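Local coordinates for protein SusD homolog (Bacteroides thetaiotaomicron, PDB 3SGH) that probably binds glycans at the cell surface as a SusD-like outer-membrane lipoprotein, helping to deliver them for uptake by its bacterium, at residues V348-S351 with F352-F355. Numbering follows the deposited sequence.
Sequences VRLS and FEEF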
ATOM      1  N   VAL A 348       7.503  -7.468 -14.403  1.00 15.04           N
ATOM      2  CA  VAL A 348       6.306  -8.019 -15.057  1.00 15.20           C
ATOM      3  C   VAL A 348       6.379  -9.543 -15.004  1.00 15.84           C
ATOM      4  O   VAL A 348       5.407 -10.203 -14.640  1.00 13.52           O
ATOM      5  CB  VAL A 348       6.173  -7.550 -16.506  1.00 14.39           C
ATOM      6  CG1 VAL A 348       4.937  -8.175 -17.149  1.00 15.09           C
ATOM      7  CG2 VAL A 348       6.066  -6.012 -16.538  1.00 15.93           C
ATOM      8  N   ARG A 349       7.558 -10.112 -15.299  1.00 15.78           N
ATOM      9  CA  ARG A 349       7.686 -11.583 -15.278  1.00 16.98           C
ATOM     10  C   ARG A 349       7.535 -12.157 -13.851  1.00 15.37           C
ATOM     11  O   ARG A 349       6.908 -13.198 -13.659  1.00 16.69           O
ATOM     12  CB  ARG A 349       9.005 -12.032 -15.886  1.00 15.94           C
ATOM     13  CG  ARG A 349       9.087 -11.816 -17.395  1.00 20.49           C
ATOM     14  CD  ARG A 349      10.429 -12.309 -17.935  1.00 22.71           C
ATOM     15  NE  ARG A 349      10.582 -11.823 -19.297  1.00 25.46           N
ATOM     16  CZ  ARG A 349      10.025 -12.396 -20.345  1.00 29.72           C
ATOM     17  NH1 ARG A 349       9.322 -13.511 -20.199  1.00 33.01           N
ATOM     18  NH2 ARG A 349      10.193 -11.867 -21.553  1.00 32.08           N
ATOM     19  N   LEU A 350       8.052 -11.452 -12.845  1.00 16.07           N
ATOM     20  CA  LEU A 350       7.876 -11.869 -11.450  1.00 15.41           C
ATOM     21  C   LEU A 350       6.415 -11.860 -11.030  1.00 16.37           C
ATOM     22  O   LEU A 350       5.969 -12.689 -10.257  1.00 16.90           O
ATOM     23  CB  LEU A 350       8.659 -10.954 -10.486  1.00 16.31           C
ATOM     24  CG  LEU A 350      10.150 -11.255 -10.420  1.00 17.34           C
ATOM     25  CD1 LEU A 350      10.722 -10.189  -9.530  1.00 16.29           C
ATOM     26  CD2 LEU A 350      10.387 -12.665  -9.869  1.00 17.14           C
ATOM     27  N   SER A 351       5.679 -10.870 -11.511  1.00 15.71           N
ATOM     28  CA  SER A 351       4.268 -10.711 -11.162  1.00 15.31           C
ATOM     29  C   SER A 351       3.462 -11.856 -11.733  1.00 16.01           C
ATOM     30  O   SER A 351       2.611 -12.441 -11.051  1.00 16.19           O
ATOM     31  CB  SER A 351       3.776  -9.396 -11.770  1.00 15.67           C
ATOM     32  OG  SER A 351       2.396  -9.238 -11.556  1.00 14.44           O
ATOM     33  N   PHE A 352       3.695 -12.173 -13.002  1.00 16.54           N
ATOM     34  CA  PHE A 352       3.065 -13.325 -13.608  1.00 16.68           C
ATOM     35  C   PHE A 352       3.426 -14.587 -12.841  1.00 17.15           C
ATOM     36  O   PHE A 352       2.547 -15.353 -12.477  1.00 17.67           O
ATOM     37  CB  PHE A 352       3.483 -13.517 -15.060  1.00 17.60           C
ATOM     38  CG  PHE A 352       2.698 -12.690 -16.057  1.00 17.85           C
ATOM     39  CD1 PHE A 352       2.619 -11.307 -15.970  1.00 18.16           C
ATOM     40  CD2 PHE A 352       2.051 -13.295 -17.108  1.00 19.80           C
ATOM     41  CE1 PHE A 352       1.905 -10.570 -16.937  1.00 16.69           C
ATOM     42  CE2 PHE A 352       1.388 -12.537 -18.063  1.00 19.18           C
ATOM     43  CZ  PHE A 352       1.302 -11.199 -17.964  1.00 20.45           C
ATOM     44  N   GLU A 353       4.724 -14.771 -12.582  1.00 16.52           N
ATOM     45  CA  GLU A 353       5.188 -15.930 -11.866  1.00 17.48           C
ATOM     46  C   GLU A 353       4.551 -16.059 -10.478  1.00 17.10           C
ATOM     47  O   GLU A 353       4.144 -17.145 -10.074  1.00 18.48           O
ATOM     48  CB  GLU A 353       6.726 -15.936 -11.748  1.00 16.57           C
ATOM     49  CG  GLU A 353       7.220 -17.265 -11.196  1.00 19.38           C
ATOM     50  CD  GLU A 353       8.733 -17.325 -11.062  1.00 26.54           C
ATOM     51  OE1 GLU A 353       9.389 -16.276 -11.302  1.00 26.22           O
ATOM     52  OE2 GLU A 353       9.236 -18.419 -10.692  1.00 28.72           O
ATOM     53  N   GLU A 354       4.515 -14.959  -9.737  1.00 16.88           N
ATOM     54  CA  GLU A 354       3.942 -14.936  -8.402  1.00 16.84           C
ATOM     55  C   GLU A 354       2.529 -15.520  -8.375  1.00 17.92           C
ATOM     56  O   GLU A 354       2.156 -16.210  -7.406  1.00 17.22           O
ATOM     57  CB  GLU A 354       3.865 -13.490  -7.919  1.00 16.79           C
ATOM     58  CG  GLU A 354       3.465 -13.294  -6.480  1.00 17.58           C
ATOM     59  CD  GLU A 354       4.600 -13.625  -5.519  1.00 21.29           C
ATOM     60  OE1 GLU A 354       5.765 -13.231  -5.797  1.00 19.43           O
ATOM     61  OE2 GLU A 354       4.312 -14.240  -4.469  1.00 20.80           O
ATOM     62  N   PHE A 355       1.745 -15.191  -9.398  1.00 18.71           N
ATOM     63  CA  PHE A 355       0.349 -15.621  -9.485  1.00 19.62           C
ATOM     64  C   PHE A 355       0.139 -16.854 -10.362  1.00 21.51           C
ATOM     65  O   PHE A 355      -0.999 -17.236 -10.585  1.00 21.73           O
ATOM     66  CB  PHE A 355      -0.508 -14.468  -9.983  1.00 19.57           C
ATOM     67  CG  PHE A 355      -0.862 -13.492  -8.892  1.00 21.02           C
ATOM     68  CD1 PHE A 355       0.019 -12.479  -8.516  1.00 21.74           C
ATOM     69  CD2 PHE A 355      -2.059 -13.616  -8.203  1.00 23.52           C
ATOM     70  CE1 PHE A 355      -0.303 -11.605  -7.493  1.00 22.38           C
ATOM     71  CE2 PHE A 355      -2.382 -12.734  -7.160  1.00 23.15           C
ATOM     72  CZ  PHE A 355      -1.499 -11.734  -6.799  1.00 23.01           C
TER
HETATM   73  O   HOH W   1       6.300 -11.076  -7.291  1.00 19.47           O
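V348 and F352, one helical turn apart, lie side by side and point the same way, CG1 of V348 resting 3.9 Å from CE1 of the F352 ring. The CG1 methyl of V348 stands anti to the backbone nitrogen (chi1 179°), which places it beside the phenylalanine one turn further on. Around this pair, Y363 touches both side chains, its ring meeting that of F352 with the planes at about 55°, while P265 and R266 also pack on F352. Replacing F352 by alanine is likely to take the ring away from V348 CG1 and to open a gap beside Y363.

The backbone shows the i to i+4 ladder carrying on through E354. Three bonds run in succession, from F352 N to V348 O at 3.1 Å, E353 N to R349 O at 2.9 Å and E354 N to L350 O at 2.7 Å; the next, F355 N to S351 O, is weak at 3.3 Å. This is the last turn of helix 340-354, packed against helices 319-331, 360-364 and 403-417 in the alpha-alpha superhelix of this SusD homolog.

Polar groups add a water link: one water donates to E354 OE1 at 2.7 Å and, weakly, to L350 O. The bent E354 chain (chi2 75°) also reaches S226 and Y228 through its two carboxylate oxygens, S351 OG bonds to R266, and R349 forms a salt bridge with D361.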